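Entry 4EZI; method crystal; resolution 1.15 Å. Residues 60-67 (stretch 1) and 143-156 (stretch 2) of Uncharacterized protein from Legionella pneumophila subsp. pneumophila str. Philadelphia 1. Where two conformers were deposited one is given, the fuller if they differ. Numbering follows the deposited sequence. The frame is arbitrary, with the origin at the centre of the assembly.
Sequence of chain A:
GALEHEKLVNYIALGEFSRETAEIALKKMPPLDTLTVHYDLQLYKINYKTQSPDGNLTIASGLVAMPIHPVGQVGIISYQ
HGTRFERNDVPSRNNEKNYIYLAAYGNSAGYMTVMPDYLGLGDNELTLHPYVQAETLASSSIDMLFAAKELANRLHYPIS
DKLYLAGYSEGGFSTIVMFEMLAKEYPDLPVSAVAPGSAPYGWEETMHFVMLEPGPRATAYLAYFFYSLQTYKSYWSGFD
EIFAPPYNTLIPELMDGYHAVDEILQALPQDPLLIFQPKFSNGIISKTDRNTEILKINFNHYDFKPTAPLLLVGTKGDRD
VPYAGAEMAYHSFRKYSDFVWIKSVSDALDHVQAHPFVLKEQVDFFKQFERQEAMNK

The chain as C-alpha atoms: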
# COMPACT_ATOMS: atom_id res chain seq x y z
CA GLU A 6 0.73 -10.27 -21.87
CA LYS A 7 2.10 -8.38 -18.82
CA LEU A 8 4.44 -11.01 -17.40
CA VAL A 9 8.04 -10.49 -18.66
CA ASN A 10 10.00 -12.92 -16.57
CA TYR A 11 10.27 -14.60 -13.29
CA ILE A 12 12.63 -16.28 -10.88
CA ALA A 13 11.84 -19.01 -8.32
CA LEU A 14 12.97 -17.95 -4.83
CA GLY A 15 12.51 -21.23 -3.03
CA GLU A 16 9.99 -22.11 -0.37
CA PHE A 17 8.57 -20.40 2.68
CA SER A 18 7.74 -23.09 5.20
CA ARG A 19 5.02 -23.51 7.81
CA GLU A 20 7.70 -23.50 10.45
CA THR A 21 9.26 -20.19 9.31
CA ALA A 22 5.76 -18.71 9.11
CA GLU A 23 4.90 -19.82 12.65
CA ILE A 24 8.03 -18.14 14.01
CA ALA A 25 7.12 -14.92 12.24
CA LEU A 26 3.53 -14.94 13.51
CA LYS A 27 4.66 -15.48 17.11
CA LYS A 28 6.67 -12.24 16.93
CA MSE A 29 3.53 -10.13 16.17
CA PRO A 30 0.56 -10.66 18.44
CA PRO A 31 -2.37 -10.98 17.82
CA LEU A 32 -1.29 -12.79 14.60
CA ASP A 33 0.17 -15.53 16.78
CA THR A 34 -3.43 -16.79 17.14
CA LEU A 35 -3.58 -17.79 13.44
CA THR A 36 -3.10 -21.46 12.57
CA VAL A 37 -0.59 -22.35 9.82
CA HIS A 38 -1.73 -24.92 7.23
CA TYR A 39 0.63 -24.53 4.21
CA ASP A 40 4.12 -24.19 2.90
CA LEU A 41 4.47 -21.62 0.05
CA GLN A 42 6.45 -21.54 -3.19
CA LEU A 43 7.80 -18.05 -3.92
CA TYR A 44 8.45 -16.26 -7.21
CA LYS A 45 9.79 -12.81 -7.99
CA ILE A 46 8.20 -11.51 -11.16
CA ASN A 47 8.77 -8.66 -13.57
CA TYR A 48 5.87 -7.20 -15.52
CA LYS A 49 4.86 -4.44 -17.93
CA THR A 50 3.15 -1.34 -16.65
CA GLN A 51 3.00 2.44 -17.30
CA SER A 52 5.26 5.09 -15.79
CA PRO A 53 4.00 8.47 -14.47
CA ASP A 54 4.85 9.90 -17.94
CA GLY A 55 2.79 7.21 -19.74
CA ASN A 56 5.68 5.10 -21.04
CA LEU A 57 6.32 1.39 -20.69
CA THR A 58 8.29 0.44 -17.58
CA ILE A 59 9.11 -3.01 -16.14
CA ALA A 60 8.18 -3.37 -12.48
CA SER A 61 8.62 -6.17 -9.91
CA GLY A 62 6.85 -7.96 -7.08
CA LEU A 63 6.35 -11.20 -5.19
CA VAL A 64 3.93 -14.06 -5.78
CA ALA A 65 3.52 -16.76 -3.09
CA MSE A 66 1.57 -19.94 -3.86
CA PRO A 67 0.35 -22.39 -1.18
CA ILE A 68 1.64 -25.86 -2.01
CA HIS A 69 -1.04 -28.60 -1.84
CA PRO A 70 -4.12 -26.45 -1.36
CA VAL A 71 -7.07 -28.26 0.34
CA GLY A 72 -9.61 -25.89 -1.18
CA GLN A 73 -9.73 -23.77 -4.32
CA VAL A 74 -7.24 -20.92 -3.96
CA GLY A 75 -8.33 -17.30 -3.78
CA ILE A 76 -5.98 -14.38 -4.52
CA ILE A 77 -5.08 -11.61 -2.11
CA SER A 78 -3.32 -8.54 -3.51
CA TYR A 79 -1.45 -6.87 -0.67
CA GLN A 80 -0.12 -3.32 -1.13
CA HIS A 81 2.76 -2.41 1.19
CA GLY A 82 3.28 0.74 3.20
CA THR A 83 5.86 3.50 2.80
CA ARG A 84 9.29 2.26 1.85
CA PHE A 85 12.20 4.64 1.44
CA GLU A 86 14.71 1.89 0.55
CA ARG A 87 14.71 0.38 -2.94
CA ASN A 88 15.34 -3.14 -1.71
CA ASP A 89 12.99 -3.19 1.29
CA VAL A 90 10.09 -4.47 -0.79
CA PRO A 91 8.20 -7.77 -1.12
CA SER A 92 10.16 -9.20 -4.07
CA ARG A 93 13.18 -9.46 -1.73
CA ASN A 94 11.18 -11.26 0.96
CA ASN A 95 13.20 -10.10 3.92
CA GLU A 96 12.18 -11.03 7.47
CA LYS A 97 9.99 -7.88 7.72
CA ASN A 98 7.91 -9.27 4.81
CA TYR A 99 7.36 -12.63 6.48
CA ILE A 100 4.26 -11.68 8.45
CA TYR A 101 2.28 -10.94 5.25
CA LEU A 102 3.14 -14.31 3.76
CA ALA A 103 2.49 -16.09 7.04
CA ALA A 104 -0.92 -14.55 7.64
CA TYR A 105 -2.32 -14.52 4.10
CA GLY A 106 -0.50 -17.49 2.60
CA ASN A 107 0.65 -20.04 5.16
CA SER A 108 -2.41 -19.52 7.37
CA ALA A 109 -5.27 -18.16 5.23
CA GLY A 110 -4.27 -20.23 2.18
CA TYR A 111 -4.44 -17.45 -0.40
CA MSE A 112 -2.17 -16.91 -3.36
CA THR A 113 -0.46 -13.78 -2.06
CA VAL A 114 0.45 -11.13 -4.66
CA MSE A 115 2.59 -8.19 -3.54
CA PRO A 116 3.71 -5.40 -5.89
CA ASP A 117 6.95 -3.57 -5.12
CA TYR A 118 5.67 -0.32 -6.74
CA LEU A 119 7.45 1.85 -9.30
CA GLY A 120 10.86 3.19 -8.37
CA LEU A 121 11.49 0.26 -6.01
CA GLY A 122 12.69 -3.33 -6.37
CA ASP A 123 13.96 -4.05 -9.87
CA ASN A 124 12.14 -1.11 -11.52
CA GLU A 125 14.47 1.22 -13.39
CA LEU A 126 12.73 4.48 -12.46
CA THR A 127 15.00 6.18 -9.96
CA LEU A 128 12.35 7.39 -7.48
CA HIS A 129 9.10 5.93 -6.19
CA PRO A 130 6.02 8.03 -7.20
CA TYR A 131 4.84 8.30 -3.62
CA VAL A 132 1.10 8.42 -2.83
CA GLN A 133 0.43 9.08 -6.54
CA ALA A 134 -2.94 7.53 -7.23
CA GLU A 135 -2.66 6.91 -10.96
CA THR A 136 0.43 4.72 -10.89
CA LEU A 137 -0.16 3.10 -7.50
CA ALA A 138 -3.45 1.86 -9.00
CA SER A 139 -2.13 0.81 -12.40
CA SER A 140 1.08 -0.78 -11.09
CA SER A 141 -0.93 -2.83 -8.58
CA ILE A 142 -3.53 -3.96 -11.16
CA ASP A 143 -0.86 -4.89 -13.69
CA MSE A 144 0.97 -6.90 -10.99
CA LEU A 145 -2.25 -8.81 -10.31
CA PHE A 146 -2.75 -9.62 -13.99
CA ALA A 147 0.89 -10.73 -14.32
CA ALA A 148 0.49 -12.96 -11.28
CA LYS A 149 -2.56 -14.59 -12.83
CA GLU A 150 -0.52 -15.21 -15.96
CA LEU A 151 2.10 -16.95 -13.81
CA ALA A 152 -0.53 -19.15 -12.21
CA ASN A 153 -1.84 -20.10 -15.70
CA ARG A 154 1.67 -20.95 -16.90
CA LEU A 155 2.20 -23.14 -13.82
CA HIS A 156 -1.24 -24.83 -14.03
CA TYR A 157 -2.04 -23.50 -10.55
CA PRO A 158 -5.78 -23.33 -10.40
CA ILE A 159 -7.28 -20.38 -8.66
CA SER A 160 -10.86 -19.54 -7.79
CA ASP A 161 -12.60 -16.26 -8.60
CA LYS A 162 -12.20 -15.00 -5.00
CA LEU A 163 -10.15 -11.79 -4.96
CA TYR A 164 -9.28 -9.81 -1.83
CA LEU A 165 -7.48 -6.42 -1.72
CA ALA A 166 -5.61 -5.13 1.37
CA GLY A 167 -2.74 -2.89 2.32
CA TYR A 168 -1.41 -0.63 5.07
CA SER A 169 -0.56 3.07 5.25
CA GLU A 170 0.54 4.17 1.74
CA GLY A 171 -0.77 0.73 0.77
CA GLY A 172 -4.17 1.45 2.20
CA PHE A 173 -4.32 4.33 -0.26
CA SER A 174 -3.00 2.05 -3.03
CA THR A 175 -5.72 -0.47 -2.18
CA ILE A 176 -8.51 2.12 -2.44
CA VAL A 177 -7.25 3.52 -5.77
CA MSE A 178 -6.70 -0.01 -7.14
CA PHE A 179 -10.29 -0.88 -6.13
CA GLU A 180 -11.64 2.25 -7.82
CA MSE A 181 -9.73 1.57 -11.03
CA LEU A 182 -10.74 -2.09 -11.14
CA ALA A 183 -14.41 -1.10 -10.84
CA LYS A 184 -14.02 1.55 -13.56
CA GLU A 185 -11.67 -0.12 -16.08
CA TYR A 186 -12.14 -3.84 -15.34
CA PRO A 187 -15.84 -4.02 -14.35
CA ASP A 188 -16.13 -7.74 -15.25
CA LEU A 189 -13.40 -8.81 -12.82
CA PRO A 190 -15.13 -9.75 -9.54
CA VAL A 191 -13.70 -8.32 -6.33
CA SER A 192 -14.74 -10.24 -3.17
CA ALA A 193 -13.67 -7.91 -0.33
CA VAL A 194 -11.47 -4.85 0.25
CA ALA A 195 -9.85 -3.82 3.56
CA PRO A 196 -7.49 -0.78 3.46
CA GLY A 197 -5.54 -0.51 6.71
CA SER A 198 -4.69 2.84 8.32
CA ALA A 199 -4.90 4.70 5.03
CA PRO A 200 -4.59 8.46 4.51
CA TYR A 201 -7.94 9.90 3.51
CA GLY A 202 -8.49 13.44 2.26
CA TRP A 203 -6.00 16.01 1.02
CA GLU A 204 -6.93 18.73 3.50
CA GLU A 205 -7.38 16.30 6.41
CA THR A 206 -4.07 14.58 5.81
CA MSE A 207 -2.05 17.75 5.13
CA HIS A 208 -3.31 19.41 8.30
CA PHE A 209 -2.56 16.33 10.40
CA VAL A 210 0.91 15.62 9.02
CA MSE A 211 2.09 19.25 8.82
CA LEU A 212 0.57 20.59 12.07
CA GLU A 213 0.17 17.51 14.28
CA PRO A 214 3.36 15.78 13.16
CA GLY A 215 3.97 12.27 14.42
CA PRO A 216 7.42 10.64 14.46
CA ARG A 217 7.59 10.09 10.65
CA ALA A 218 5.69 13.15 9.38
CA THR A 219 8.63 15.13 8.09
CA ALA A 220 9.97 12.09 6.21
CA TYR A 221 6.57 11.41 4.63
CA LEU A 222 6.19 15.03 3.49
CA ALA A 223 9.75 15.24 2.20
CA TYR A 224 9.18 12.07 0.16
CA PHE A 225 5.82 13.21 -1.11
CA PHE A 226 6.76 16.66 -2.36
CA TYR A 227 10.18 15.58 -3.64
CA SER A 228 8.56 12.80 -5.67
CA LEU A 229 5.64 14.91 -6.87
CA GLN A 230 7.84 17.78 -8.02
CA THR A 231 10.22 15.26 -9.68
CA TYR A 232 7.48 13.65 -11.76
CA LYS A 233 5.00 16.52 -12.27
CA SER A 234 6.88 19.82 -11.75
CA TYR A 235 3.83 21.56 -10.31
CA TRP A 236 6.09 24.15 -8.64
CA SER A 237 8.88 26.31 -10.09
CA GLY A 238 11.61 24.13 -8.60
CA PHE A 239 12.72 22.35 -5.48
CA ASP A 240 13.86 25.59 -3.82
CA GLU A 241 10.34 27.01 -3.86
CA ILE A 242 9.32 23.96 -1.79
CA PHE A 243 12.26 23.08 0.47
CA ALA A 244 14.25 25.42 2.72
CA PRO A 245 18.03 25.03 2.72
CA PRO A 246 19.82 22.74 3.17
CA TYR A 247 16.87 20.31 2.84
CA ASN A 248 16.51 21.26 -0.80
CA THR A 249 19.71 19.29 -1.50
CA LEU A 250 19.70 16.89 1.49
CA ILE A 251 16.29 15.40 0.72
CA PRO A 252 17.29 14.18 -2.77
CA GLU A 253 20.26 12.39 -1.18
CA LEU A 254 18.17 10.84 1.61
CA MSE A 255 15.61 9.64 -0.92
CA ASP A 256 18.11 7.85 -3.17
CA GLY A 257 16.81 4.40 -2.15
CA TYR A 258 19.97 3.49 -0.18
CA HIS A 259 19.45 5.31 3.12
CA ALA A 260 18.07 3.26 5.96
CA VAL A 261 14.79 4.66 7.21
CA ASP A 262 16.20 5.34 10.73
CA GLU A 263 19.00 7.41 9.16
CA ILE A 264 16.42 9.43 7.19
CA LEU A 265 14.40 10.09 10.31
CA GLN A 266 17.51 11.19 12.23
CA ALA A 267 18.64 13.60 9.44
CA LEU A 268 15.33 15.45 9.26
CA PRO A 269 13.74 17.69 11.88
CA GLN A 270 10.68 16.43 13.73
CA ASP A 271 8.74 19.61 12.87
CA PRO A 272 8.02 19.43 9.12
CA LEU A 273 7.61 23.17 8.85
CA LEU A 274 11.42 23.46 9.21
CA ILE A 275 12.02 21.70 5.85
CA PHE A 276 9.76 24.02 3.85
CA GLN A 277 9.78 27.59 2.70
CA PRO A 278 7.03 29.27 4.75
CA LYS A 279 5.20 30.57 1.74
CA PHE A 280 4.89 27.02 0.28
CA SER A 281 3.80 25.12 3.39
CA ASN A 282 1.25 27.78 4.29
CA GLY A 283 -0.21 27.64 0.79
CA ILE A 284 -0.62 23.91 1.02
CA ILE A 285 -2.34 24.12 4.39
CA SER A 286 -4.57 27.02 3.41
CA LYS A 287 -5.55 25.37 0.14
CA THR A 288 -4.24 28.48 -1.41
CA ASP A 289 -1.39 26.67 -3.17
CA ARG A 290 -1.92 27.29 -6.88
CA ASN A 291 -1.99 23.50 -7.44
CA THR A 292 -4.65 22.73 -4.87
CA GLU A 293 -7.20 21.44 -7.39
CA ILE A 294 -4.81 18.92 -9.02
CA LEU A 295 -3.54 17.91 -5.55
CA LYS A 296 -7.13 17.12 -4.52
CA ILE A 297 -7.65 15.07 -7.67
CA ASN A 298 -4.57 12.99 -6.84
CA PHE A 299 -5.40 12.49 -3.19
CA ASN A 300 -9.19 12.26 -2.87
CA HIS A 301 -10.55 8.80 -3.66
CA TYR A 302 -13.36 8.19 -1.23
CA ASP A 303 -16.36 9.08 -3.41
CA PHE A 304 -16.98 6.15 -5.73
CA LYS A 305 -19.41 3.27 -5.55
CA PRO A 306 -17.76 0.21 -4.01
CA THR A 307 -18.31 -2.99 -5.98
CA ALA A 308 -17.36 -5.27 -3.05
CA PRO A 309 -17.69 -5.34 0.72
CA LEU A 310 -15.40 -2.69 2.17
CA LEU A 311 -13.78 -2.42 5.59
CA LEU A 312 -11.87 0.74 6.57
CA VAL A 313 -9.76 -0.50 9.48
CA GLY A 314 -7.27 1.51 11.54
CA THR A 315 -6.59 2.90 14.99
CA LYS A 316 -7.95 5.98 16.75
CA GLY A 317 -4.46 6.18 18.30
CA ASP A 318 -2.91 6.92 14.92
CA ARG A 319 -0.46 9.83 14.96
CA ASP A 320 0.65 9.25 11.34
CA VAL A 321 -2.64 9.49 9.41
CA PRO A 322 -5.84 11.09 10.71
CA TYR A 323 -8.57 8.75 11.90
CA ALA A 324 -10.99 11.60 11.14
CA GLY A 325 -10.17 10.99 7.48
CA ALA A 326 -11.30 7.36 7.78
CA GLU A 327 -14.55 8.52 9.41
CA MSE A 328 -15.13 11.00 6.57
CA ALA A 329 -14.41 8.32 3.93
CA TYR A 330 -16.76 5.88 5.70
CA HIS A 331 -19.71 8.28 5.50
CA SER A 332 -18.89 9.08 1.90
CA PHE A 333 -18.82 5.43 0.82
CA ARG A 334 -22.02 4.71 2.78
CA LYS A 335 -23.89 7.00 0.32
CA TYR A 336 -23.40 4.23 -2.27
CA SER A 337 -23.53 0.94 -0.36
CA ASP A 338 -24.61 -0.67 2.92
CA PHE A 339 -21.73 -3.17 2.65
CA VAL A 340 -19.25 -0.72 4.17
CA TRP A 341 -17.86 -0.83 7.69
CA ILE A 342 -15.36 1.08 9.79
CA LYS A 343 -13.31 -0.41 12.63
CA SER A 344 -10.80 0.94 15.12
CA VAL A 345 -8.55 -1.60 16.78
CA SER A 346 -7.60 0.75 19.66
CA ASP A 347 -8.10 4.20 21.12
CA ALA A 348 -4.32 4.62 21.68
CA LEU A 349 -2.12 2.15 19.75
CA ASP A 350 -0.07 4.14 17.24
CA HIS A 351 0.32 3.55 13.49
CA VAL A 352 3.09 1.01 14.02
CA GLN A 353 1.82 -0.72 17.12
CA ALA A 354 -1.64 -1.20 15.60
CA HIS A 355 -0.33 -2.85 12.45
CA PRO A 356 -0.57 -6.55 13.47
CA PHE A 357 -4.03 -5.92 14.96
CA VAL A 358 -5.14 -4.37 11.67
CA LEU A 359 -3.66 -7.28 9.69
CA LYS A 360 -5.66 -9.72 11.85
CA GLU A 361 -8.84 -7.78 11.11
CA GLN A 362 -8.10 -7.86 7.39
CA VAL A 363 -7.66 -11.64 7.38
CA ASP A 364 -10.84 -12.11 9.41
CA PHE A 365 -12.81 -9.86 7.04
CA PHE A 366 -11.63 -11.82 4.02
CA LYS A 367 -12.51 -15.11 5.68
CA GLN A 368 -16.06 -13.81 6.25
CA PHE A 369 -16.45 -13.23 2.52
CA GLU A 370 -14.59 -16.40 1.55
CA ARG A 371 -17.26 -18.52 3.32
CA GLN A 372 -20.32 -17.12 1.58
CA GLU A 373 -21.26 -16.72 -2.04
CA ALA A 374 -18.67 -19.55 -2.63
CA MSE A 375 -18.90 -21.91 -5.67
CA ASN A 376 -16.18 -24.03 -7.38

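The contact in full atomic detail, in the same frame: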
# COMPACT_ATOMS: atom_id res chain seq x y z
N ALA A 60 8.23 -3.41 -13.93
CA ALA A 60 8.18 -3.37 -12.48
C ALA A 60 8.26 -4.79 -11.90
O ALA A 60 8.21 -5.77 -12.64
CB ALA A 60 6.88 -2.65 -12.04
N SER A 61 8.41 -4.89 -10.58
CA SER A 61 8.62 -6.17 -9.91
C SER A 61 7.68 -6.39 -8.74
O SER A 61 7.07 -5.44 -8.24
CB SER A 61 10.09 -6.28 -9.47
OG SER A 61 10.51 -5.19 -8.66
N GLY A 62 7.59 -7.62 -8.27
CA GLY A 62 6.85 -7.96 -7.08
C GLY A 62 6.98 -9.42 -6.77
O GLY A 62 7.71 -10.16 -7.47
N LEU A 63 6.31 -9.85 -5.70
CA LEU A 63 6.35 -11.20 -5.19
C LEU A 63 5.02 -11.90 -5.40
O LEU A 63 3.96 -11.32 -5.17
CB LEU A 63 6.64 -11.17 -3.69
CG LEU A 63 7.00 -12.51 -3.03
CD1 LEU A 63 8.38 -13.01 -3.49
CD2 LEU A 63 6.97 -12.38 -1.52
N VAL A 64 5.09 -13.18 -5.78
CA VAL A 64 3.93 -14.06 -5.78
C VAL A 64 4.25 -15.29 -4.92
O VAL A 64 5.30 -15.91 -5.07
CB VAL A 64 3.54 -14.54 -7.19
CG1 VAL A 64 2.31 -15.43 -7.14
CG2 VAL A 64 3.33 -13.34 -8.10
N ALA A 65 3.36 -15.63 -4.00
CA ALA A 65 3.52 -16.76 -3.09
C ALA A 65 2.32 -17.68 -3.22
O ALA A 65 1.19 -17.25 -3.06
CB ALA A 65 3.67 -16.28 -1.66
N MSE A 66 2.59 -18.95 -3.54
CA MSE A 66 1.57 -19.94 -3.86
C MSE A 66 1.58 -21.06 -2.81
O MSE A 66 2.55 -21.82 -2.73
CB MSE A 66 1.82 -20.56 -5.24
CG MSE A 66 1.63 -19.58 -6.37
SE MSE A 66 2.24 -20.31 -8.08
CE MSE A 66 1.81 -18.83 -9.26
N PRO A 67 0.48 -21.21 -2.04
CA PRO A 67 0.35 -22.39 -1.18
C PRO A 67 0.53 -23.69 -1.96
O PRO A 67 -0.05 -23.87 -3.03
CB PRO A 67 -1.07 -22.26 -0.64
CG PRO A 67 -1.37 -20.80 -0.64
CD PRO A 67 -0.64 -20.27 -1.85
N ASP A 143 -1.70 -4.17 -12.72
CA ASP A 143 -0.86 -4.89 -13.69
C ASP A 143 -0.08 -6.04 -13.02
O ASP A 143 0.11 -7.09 -13.62
CB ASP A 143 0.05 -3.93 -14.43
CG ASP A 143 -0.72 -3.02 -15.39
OD1 ASP A 143 -1.85 -3.39 -15.78
OD2 ASP A 143 -0.17 -1.95 -15.76
N MSE A 144 0.36 -5.82 -11.78
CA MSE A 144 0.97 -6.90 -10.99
C MSE A 144 0.01 -8.08 -10.82
O MSE A 144 0.38 -9.23 -10.99
CB MSE A 144 1.40 -6.36 -9.62
CG MSE A 144 1.90 -7.42 -8.67
SE MSE A 144 3.67 -8.03 -9.09
CE MSE A 144 3.60 -9.62 -8.00
N LEU A 145 -1.24 -7.78 -10.50
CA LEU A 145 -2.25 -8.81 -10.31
C LEU A 145 -2.43 -9.61 -11.59
O LEU A 145 -2.45 -10.85 -11.56
CB LEU A 145 -3.56 -8.18 -9.84
CG LEU A 145 -4.76 -9.13 -9.76
CD1 LEU A 145 -4.53 -10.26 -8.76
CD2 LEU A 145 -6.03 -8.31 -9.45
N PHE A 146 -2.57 -8.92 -12.72
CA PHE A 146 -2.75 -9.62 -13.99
C PHE A 146 -1.54 -10.49 -14.31
O PHE A 146 -1.67 -11.63 -14.78
CB PHE A 146 -3.01 -8.65 -15.13
CG PHE A 146 -4.32 -7.91 -15.02
CD1 PHE A 146 -5.39 -8.45 -14.34
CD2 PHE A 146 -4.48 -6.68 -15.62
CE1 PHE A 146 -6.59 -7.75 -14.25
CE2 PHE A 146 -5.67 -6.00 -15.55
CZ PHE A 146 -6.72 -6.53 -14.87
N ALA A 147 -0.34 -9.96 -14.08
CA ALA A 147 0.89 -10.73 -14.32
C ALA A 147 0.96 -11.96 -13.43
O ALA A 147 1.40 -13.03 -13.89
CB ALA A 147 2.12 -9.83 -14.13
N ALA A 148 0.51 -11.84 -12.19
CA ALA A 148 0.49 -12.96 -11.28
C ALA A 148 -0.48 -14.05 -11.73
O ALA A 148 -0.20 -15.24 -11.63
CB ALA A 148 0.15 -12.51 -9.88
N LYS A 149 -1.62 -13.63 -12.28
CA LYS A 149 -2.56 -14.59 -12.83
C LYS A 149 -1.98 -15.29 -14.04
O LYS A 149 -2.24 -16.48 -14.26
CB LYS A 149 -3.89 -13.92 -13.13
CG LYS A 149 -4.63 -13.53 -11.82
CD LYS A 149 -5.96 -12.86 -12.00
CE LYS A 149 -7.04 -13.91 -12.24
NZ LYS A 149 -8.38 -13.29 -12.29
N GLU A 150 -1.24 -14.56 -14.86
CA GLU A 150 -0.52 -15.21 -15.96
C GLU A 150 0.46 -16.27 -15.47
O GLU A 150 0.56 -17.37 -16.06
CB GLU A 150 0.24 -14.19 -16.83
CG GLU A 150 -0.65 -13.20 -17.58
CD GLU A 150 0.12 -12.09 -18.26
OE1 GLU A 150 1.28 -12.31 -18.66
OE2 GLU A 150 -0.44 -10.97 -18.41
N LEU A 151 1.19 -15.96 -14.41
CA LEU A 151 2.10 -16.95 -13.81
C LEU A 151 1.35 -18.19 -13.37
O LEU A 151 1.76 -19.32 -13.68
CB LEU A 151 2.88 -16.32 -12.66
CG LEU A 151 3.82 -17.28 -11.92
CD1 LEU A 151 4.95 -17.75 -12.83
CD2 LEU A 151 4.33 -16.61 -10.63
N ALA A 152 0.24 -17.99 -12.67
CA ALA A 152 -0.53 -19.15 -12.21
C ALA A 152 -1.01 -19.98 -13.39
O ALA A 152 -0.94 -21.22 -13.33
CB ALA A 152 -1.71 -18.69 -11.32
N ASN A 153 -1.41 -19.34 -14.49
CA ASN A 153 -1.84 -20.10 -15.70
C ASN A 153 -0.67 -20.90 -16.27
O ASN A 153 -0.83 -22.06 -16.64
CB ASN A 153 -2.43 -19.17 -16.74
CG ASN A 153 -2.93 -19.91 -17.97
OD1 ASN A 153 -3.49 -21.00 -17.88
ND2 ASN A 153 -2.73 -19.30 -19.14
N ARG A 154 0.49 -20.27 -16.36
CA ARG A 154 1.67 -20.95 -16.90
C ARG A 154 2.08 -22.14 -16.05
O ARG A 154 2.63 -23.12 -16.57
CB ARG A 154 2.83 -19.97 -17.03
CG ARG A 154 2.63 -18.99 -18.17
CD ARG A 154 3.58 -17.84 -18.05
NE ARG A 154 3.52 -16.88 -19.16
CZ ARG A 154 4.26 -16.91 -20.26
NH1 ARG A 154 5.13 -17.90 -20.48
NH2 ARG A 154 4.13 -15.95 -21.16
N LEU A 155 1.84 -22.08 -14.75
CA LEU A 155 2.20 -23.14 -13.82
C LEU A 155 1.08 -24.14 -13.54
O LEU A 155 1.26 -25.03 -12.72
CB LEU A 155 2.73 -22.54 -12.50
CG LEU A 155 4.04 -21.77 -12.65
CD1 LEU A 155 4.42 -21.14 -11.32
CD2 LEU A 155 5.14 -22.73 -13.12
N HIS A 156 -0.05 -23.98 -14.22
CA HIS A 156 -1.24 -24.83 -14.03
C HIS A 156 -1.69 -24.81 -12.58
O HIS A 156 -2.09 -25.85 -12.03
CB HIS A 156 -1.00 -26.29 -14.46
CG HIS A 156 -0.76 -26.48 -15.91
ND1 HIS A 156 -1.07 -27.66 -16.55
CD2 HIS A 156 -0.22 -25.67 -16.86
CE1 HIS A 156 -0.74 -27.57 -17.83
NE2 HIS A 156 -0.22 -26.38 -18.04

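The most unusual feature of this contact is a selenomethionine fitted over a glycine: the side chain of Met144 lies against the bare backbone at Gly62, where an ideally placed CB would sit only 2.6 Å from Met144 SE, a clash. With no side chain in the way, the Met144 side chain reaches across to the strand, and its final SE-CE bond roughly follows it, with Met144 CE 3.6 Å from Gly62 C and 3.3 Å from Leu63 O. The second distance is a close van der Waals approach of a methyl group to a carbonyl oxygen. Met144 SE also lies 4.3 Å from Ser61 C, so the Met144 side chain meets mostly main-chain atoms of the strand.

Strand 60-67 and helix 143-154 run in broadly the same direction, their axes inclined at 54° and 9.5 Å apart at closest approach. The backbones come nearest at Val64 and Ala148, whose CA atoms are 6.6 Å apart; Gly62 CA and Met144 CA follow at 7.1 Å, and Met66 CA and Ala152 CA at 8.6 Å. A step of two residues along the strand thus matches a step of four along the helix, about one turn. The alternation of the strand sends the CB atoms of Val64 and Met66 toward the helix, while those of Ser61 and Leu63 point away.

At the closest CA pair, the small Ala148 faces Val64. Val64, with chi1 in the t well, places CG2 3.7 Å from Ala148 CB and also 3.7 Å from Met144 CE, so one methyl group meets two residues a helical turn apart. Val64 CB lies 4.1 Å from Leu151 CD2, extending the apolar contact along the helix.

Further on, where the backbones are wider apart, the long side chain of Met66 spans the gap. This second selenomethionine is extended beyond chi1 (m, then t and t) and brings Met66 CE within 3.6 Å of Leu151 CD2 and 3.8 Å of Ala152 CA; the CB of Ala152 points sideways, 4.1 Å from Met66 CE. Met66 SE reaches Leu155 CD1 at 4.0 Å.

No hydrogen bond crosses between the stretches. The side-chain pairings are apolar van der Waals contacts; Met144 also packs against main-chain atoms of Gly62 and Leu63. The contact buries 336 Å², both sides summed. Main-chain polarity in the helix is met internally, as in Ala148 N to Met144 O and Ala152 N to Ala148 O, at 2.9 and 3.0 Å. The helical run closes in a Schellman motif: His156 adopts positive phi, and His156 N donates to Asn153 O at 3.2 Å.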